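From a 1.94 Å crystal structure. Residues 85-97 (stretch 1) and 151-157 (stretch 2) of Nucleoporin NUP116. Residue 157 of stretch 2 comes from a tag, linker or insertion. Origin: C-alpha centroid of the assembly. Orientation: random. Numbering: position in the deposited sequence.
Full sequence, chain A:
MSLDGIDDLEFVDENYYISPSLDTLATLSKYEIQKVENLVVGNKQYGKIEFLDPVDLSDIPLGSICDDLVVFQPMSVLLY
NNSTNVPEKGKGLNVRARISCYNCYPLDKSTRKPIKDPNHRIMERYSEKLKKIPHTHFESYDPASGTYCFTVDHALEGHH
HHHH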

ATOM      1  N   ASN A  85     -13.735 -12.674  -0.886  1.00 30.50           N
ATOM      2  CA  ASN A  85     -12.980 -13.334  -1.964  1.00 30.16           C
ATOM      3  C   ASN A  85     -12.132 -12.343  -2.756  1.00 29.35           C
ATOM      4  O   ASN A  85     -12.389 -11.150  -2.704  1.00 28.31           O
ATOM      5  CB  ASN A  85     -13.950 -14.047  -2.884  1.00 30.83           C
ATOM      6  CG  ASN A  85     -14.677 -15.197  -2.153  1.00 32.23           C
ATOM      7  OD1 ASN A  85     -14.033 -16.143  -1.691  1.00 35.81           O
ATOM      8  ND2 ASN A  85     -15.978 -15.071  -1.986  1.00 32.79           N
ATOM      9  N   VAL A  86     -11.096 -12.816  -3.434  1.00 28.47           N
ATOM     10  CA  VAL A  86     -10.269 -11.921  -4.298  1.00 28.67           C
ATOM     11  C   VAL A  86     -10.200 -12.552  -5.661  1.00 28.23           C
ATOM     12  O   VAL A  86     -10.409 -13.741  -5.769  1.00 27.71           O
ATOM     13  CB  VAL A  86      -8.804 -11.767  -3.723  1.00 28.79           C
ATOM     14  CG1 VAL A  86      -8.834 -11.234  -2.317  1.00 28.88           C
ATOM     15  CG2 VAL A  86      -8.068 -13.076  -3.790  1.00 28.91           C
ATOM     16  N   PRO A  87      -9.875 -11.782  -6.713  1.00 28.36           N
ATOM     17  CA  PRO A  87      -9.824 -12.390  -8.017  1.00 28.34           C
ATOM     18  C   PRO A  87      -8.700 -13.403  -8.211  1.00 29.01           C
ATOM     19  O   PRO A  87      -7.760 -13.479  -7.418  1.00 28.14           O
ATOM     20  CB  PRO A  87      -9.641 -11.209  -8.982  1.00 28.27           C
ATOM     21  CG  PRO A  87      -9.261 -10.050  -8.190  1.00 29.08           C
ATOM     22  CD  PRO A  87      -9.462 -10.369  -6.720  1.00 29.71           C
ATOM     23  N   GLU A  88      -8.818 -14.165  -9.287  1.00 28.98           N
ATOM     24  CA  GLU A  88      -7.805 -15.119  -9.694  1.00 30.20           C
ATOM     25  C   GLU A  88      -6.456 -14.420  -9.995  1.00 30.61           C
ATOM     26  O   GLU A  88      -6.418 -13.263 -10.474  1.00 28.62           O
ATOM     27  CB  GLU A  88      -8.304 -15.906 -10.946  1.00 31.19           C
ATOM     28  N   LYS A  89      -5.357 -15.134  -9.735  1.00 31.69           N
ATOM     29  CA  LYS A  89      -4.010 -14.665 -10.099  1.00 32.45           C
ATOM     30  C   LYS A  89      -3.992 -14.156 -11.499  1.00 32.51           C
ATOM     31  O   LYS A  89      -4.442 -14.846 -12.436  1.00 33.07           O
ATOM     32  CB  LYS A  89      -2.953 -15.763  -9.971  1.00 33.04           C
ATOM     33  CG  LYS A  89      -2.304 -15.814  -8.622  1.00 35.95           C
ATOM     34  CD  LYS A  89      -1.599 -17.156  -8.322  1.00 41.25           C
ATOM     35  CE  LYS A  89      -0.768 -17.666  -9.500  1.00 42.75           C
ATOM     36  NZ  LYS A  89       0.292 -18.628  -9.062  1.00 46.35           N
ATOM     37  N   GLY A  90      -3.490 -12.934 -11.655  1.00 31.47           N
ATOM     38  CA  GLY A  90      -3.374 -12.298 -12.954  1.00 31.73           C
ATOM     39  C   GLY A  90      -4.593 -11.502 -13.337  1.00 31.62           C
ATOM     40  O   GLY A  90      -4.539 -10.763 -14.300  1.00 32.92           O
ATOM     41  N   LYS A  91      -5.686 -11.620 -12.581  1.00 31.19           N
ATOM     42  CA  LYS A  91      -6.918 -10.871 -12.844  1.00 30.64           C
ATOM     43  C   LYS A  91      -7.129  -9.784 -11.802  1.00 29.19           C
ATOM     44  O   LYS A  91      -6.664  -9.865 -10.636  1.00 29.20           O
ATOM     45  CB  LYS A  91      -8.170 -11.798 -12.834  1.00 31.83           C
ATOM     46  CG  LYS A  91      -8.022 -13.190 -13.562  1.00 34.38           C
ATOM     47  CD  LYS A  91      -8.023 -13.079 -15.111  1.00 38.12           C
ATOM     48  CE  LYS A  91      -8.354 -14.449 -15.827  1.00 38.99           C
ATOM     49  NZ  LYS A  91      -7.873 -15.706 -15.094  1.00 39.65           N
ATOM     50  N   GLY A  92      -7.860  -8.765 -12.192  1.00 26.87           N
ATOM     51  CA  GLY A  92      -8.156  -7.668 -11.242  1.00 26.11           C
ATOM     52  C   GLY A  92      -6.884  -6.937 -10.730  1.00 25.28           C
ATOM     53  O   GLY A  92      -5.986  -6.634 -11.510  1.00 25.72           O
ATOM     54  N   LEU A  93      -6.825  -6.658  -9.441  1.00 24.37           N
ATOM     55  CA  LEU A  93      -5.589  -6.135  -8.794  1.00 24.32           C
ATOM     56  C   LEU A  93      -4.542  -7.209  -8.438  1.00 21.99           C
ATOM     57  O   LEU A  93      -3.481  -6.923  -7.840  1.00 20.73           O
ATOM     58  CB  LEU A  93      -5.974  -5.300  -7.588  1.00 23.76           C
ATOM     59  CG  LEU A  93      -6.663  -3.981  -7.947  1.00 26.37           C
ATOM     60  CD1 LEU A  93      -7.264  -3.375  -6.693  1.00 30.45           C
ATOM     61  CD2 LEU A  93      -5.747  -2.971  -8.633  1.00 27.73           C
ATOM     62  N   ASN A  94      -4.846  -8.458  -8.769  1.00 20.40           N
ATOM     63  CA  ASN A  94      -4.013  -9.585  -8.371  1.00 20.53           C
ATOM     64  C   ASN A  94      -2.877  -9.844  -9.348  1.00 19.68           C
ATOM     65  O   ASN A  94      -2.811 -10.914  -9.944  1.00 20.28           O
ATOM     66  CB  ASN A  94      -4.865 -10.850  -8.157  1.00 19.56           C
ATOM     67  CG  ASN A  94      -4.230 -11.834  -7.212  1.00 22.05           C
ATOM     68  OD1 ASN A  94      -3.134 -11.604  -6.658  1.00 19.15           O
ATOM     69  ND2 ASN A  94      -4.919 -12.948  -6.987  1.00 19.57           N
ATOM     70  N   VAL A  95      -1.972  -8.863  -9.470  1.00 17.91           N
ATOM     71  CA  VAL A  95      -0.875  -8.843 -10.406  1.00 17.61           C
ATOM     72  C   VAL A  95       0.392  -8.303  -9.700  1.00 17.41           C
ATOM     73  O   VAL A  95       0.365  -7.996  -8.476  1.00 16.91           O
ATOM     74  CB  VAL A  95      -1.227  -7.929 -11.616  1.00 17.52           C
ATOM     75  CG1 VAL A  95      -2.532  -8.433 -12.336  1.00 18.06           C
ATOM     76  CG2 VAL A  95      -1.368  -6.434 -11.197  1.00 15.86           C
ATOM     77  N   ARG A  96       1.472  -8.176 -10.452  1.00 16.33           N
ATOM     78  CA  ARG A  96       2.776  -7.862  -9.905  1.00 16.99           C
ATOM     79  C   ARG A  96       2.790  -6.400  -9.407  1.00 14.30           C
ATOM     80  O   ARG A  96       2.242  -5.535 -10.067  1.00 13.56           O
ATOM     81  CB  ARG A  96       3.826  -8.124 -10.961  1.00 18.66           C
ATOM     82  CG  ARG A  96       5.244  -8.182 -10.477  1.00 25.44           C
ATOM     83  CD  ARG A  96       6.134  -8.755 -11.547  1.00 26.58           C
ATOM     84  NE  ARG A  96       5.852  -8.077 -12.821  1.00 35.36           N
ATOM     85  CZ  ARG A  96       6.559  -7.065 -13.350  1.00 35.41           C
ATOM     86  NH1 ARG A  96       7.659  -6.600 -12.764  1.00 38.62           N
ATOM     87  NH2 ARG A  96       6.164  -6.521 -14.502  1.00 36.03           N
ATOM     88  N   ALA A  97       3.448  -6.155  -8.279  1.00 12.95           N
ATOM     89  CA  ALA A  97       3.371  -4.840  -7.618  1.00 12.74           C
ATOM     90  C   ALA A  97       4.615  -4.623  -6.751  1.00 11.05           C
ATOM     91  O   ALA A  97       5.282  -5.569  -6.381  1.00 10.89           O
ATOM     92  CB  ALA A  97       2.069  -4.695  -6.794  1.00 13.37           C
ATOM     93  N   THR A 151       8.582  -6.449  -3.556  1.00 15.23           N
ATOM     94  CA  THR A 151       7.645  -6.777  -4.636  1.00 16.43           C
ATOM     95  C   THR A 151       6.902  -8.052  -4.312  1.00 16.94           C
ATOM     96  O   THR A 151       7.339  -8.872  -3.463  1.00 17.05           O
ATOM     97  CB  THR A 151       8.306  -6.866  -6.019  1.00 17.24           C
ATOM     98  OG1 THR A 151       9.219  -7.959  -6.067  1.00 23.03           O
ATOM     99  CG2 THR A 151       9.043  -5.613  -6.360  1.00 19.34           C
ATOM    100  N   VAL A 152       5.750  -8.173  -4.971  1.00 17.00           N
ATOM    101  CA  VAL A 152       4.899  -9.335  -4.906  1.00 17.12           C
ATOM    102  C   VAL A 152       4.614  -9.695  -6.349  1.00 17.77           C
ATOM    103  O   VAL A 152       4.490  -8.829  -7.194  1.00 19.35           O
ATOM    104  CB  VAL A 152       3.667  -9.010  -4.072  1.00 17.29           C
ATOM    105  CG1 VAL A 152       4.070  -8.709  -2.629  1.00 17.30           C
ATOM    106  CG2 VAL A 152       2.904  -7.781  -4.601  1.00 15.97           C
ATOM    107  N   ASP A 153       4.651 -10.969  -6.672  1.00 18.47           N
ATOM    108  CA  ASP A 153       4.266 -11.499  -7.991  1.00 19.79           C
ATOM    109  C   ASP A 153       2.767 -11.322  -8.341  1.00 19.48           C
ATOM    110  O   ASP A 153       2.362 -10.990  -9.488  1.00 17.01           O
ATOM    111  CB  ASP A 153       4.570 -12.998  -8.006  1.00 19.58           C
ATOM    112  CG  ASP A 153       6.013 -13.313  -7.846  1.00 25.20           C
ATOM    113  OD1 ASP A 153       6.839 -12.497  -8.267  1.00 30.56           O
ATOM    114  OD2 ASP A 153       6.344 -14.421  -7.331  1.00 29.90           O
ATOM    115  N   HIS A 154       1.936 -11.560  -7.346  1.00 19.38           N
ATOM    116  CA  HIS A 154       0.479 -11.429  -7.472  1.00 19.60           C
ATOM    117  C   HIS A 154       0.008 -10.788  -6.154  1.00 19.32           C
ATOM    118  O   HIS A 154       0.062 -11.439  -5.105  1.00 17.15           O
ATOM    119  CB  HIS A 154      -0.167 -12.822  -7.678  1.00 19.57           C
ATOM    120  CG  HIS A 154       0.293 -13.531  -8.916  1.00 21.35           C
ATOM    121  ND1 HIS A 154      -0.180 -13.214 -10.171  1.00 23.35           N
ATOM    122  CD2 HIS A 154       1.245 -14.466  -9.103  1.00 22.30           C
ATOM    123  CE1 HIS A 154       0.433 -13.951 -11.077  1.00 26.33           C
ATOM    124  NE2 HIS A 154       1.320 -14.707 -10.456  1.00 27.09           N
ATOM    125  N   ALA A 155      -0.422  -9.534  -6.218  1.00 18.94           N
ATOM    126  CA  ALA A 155      -0.585  -8.721  -5.014  1.00 19.40           C
ATOM    127  C   ALA A 155      -1.521  -9.273  -3.921  1.00 21.25           C
ATOM    128  O   ALA A 155      -1.299  -9.000  -2.741  1.00 21.67           O
ATOM    129  CB  ALA A 155      -0.969  -7.275  -5.396  1.00 19.31           C
ATOM    130  N   LEU A 156      -2.547 -10.025  -4.297  1.00 22.99           N
ATOM    131  CA  LEU A 156      -3.481 -10.580  -3.366  1.00 25.51           C
ATOM    132  C   LEU A 156      -3.237 -12.020  -2.870  1.00 28.00           C
ATOM    133  O   LEU A 156      -4.035 -12.522  -2.102  1.00 32.30           O
ATOM    134  CB  LEU A 156      -4.890 -10.469  -3.957  1.00 24.52           C
ATOM    135  CG  LEU A 156      -5.219  -9.082  -4.493  1.00 24.43           C
ATOM    136  CD1 LEU A 156      -6.697  -8.966  -5.078  1.00 25.28           C
ATOM    137  CD2 LEU A 156      -4.987  -8.051  -3.418  1.00 23.31           C
ATOM    138  N   GLU A 157      -2.158 -12.677  -3.233  1.00 29.96           N
ATOM    139  CA  GLU A 157      -1.972 -14.113  -2.899  1.00 31.25           C
ATOM    140  C   GLU A 157      -1.225 -14.312  -1.593  1.00 32.37           C
ATOM    141  O   GLU A 157      -0.026 -14.033  -1.580  1.00 35.98           O
ATOM    142  CB  GLU A 157      -1.233 -14.849  -4.007  1.00 31.12           C
TER

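What fills the apolar centre of the contact? Leu 156 does most of this work, giving up 102 Å² to the other stretch, more than any other residue of the pair. Its CA-to-CB bond points toward stretch 1, and with chi1 in m and chi2 in t the side chain brings Leu 156 CD1 to 3.5 Å from Pro 87 CD and 3.8 Å from Val 86 CB. The proline ring and the beta-branched valine are compact and leave a firm apolar surface for the leucine. A second apolar group lies further along, where Ala 97 CB sits 3.9 Å from Val 152 CG2 and 4.2 Å from Ala 155 CB. Ala 97 CB thus meets apolar carbon from both Val 152 and Ala 155, and Ala 155 CB also comes within 3.5 Å of Leu 93 O.

How do the backbones pair beside these side chains? Ala 97 and Val 152 form an antiparallel hydrogen-bonded pair, with their side chains on the same face of the sheet. Ala 97 N donates to Val 152 O at 3.1 Å, and Val 152 N returns a bond to Ala 97 O at 3.0 Å. Both are close to straight, at 157° and 163°. CA-H...O contacts flank the pair, with Arg 96 CA 3.3 Å from Val 152 O and Thr 151 CA 3.2 Å from Ala 97 O. Beyond it the regular pairing lapses: Arg 96 N lies 3.1 Å from Asp 153 O, but the angle is too poor for a hydrogen bond. Hydrogen bonding resumes where Ala 155 N donates to Val 95 O at 2.8 Å.

Why is a buried asparagine useful at position 94? Its amide can accept and donate at once. Asn 94 OD1 accepts from Leu 156 N at 2.9 Å, while Asn 94 ND2 donates to Pro 87 O, also at 2.9 Å. One side chain, with chi1 in t, thus ties the turn from His 154 to Glu 157 to the segment that carries the leucine's apolar partners. That type I turn has its own bond, from Glu 157 N to His 154 O at 3.2 Å; Glu 157 itself comes from an expression tag.

What closes the contact at its more polar edge? Lys 89 lays the aliphatic part of its side chain over one face of the His 154 ring, with Lys 89 CG 3.7 Å from the ring centroid in a CH-pi contact. A long lysine fits here, since its methylenes can cover the ring while its charged end stays free to reach solvent. Next to it, Gly 90 occupies the type II turn from Glu 88 to Lys 91 with backbone angles that would jam a CB against the preceding carbonyl oxygen. Arg 96 and Asp 153 are exposed, and each has a side-chain hydrogen bond elsewhere in the structure. In all, the two stretches bury 650 Å², counting both sides.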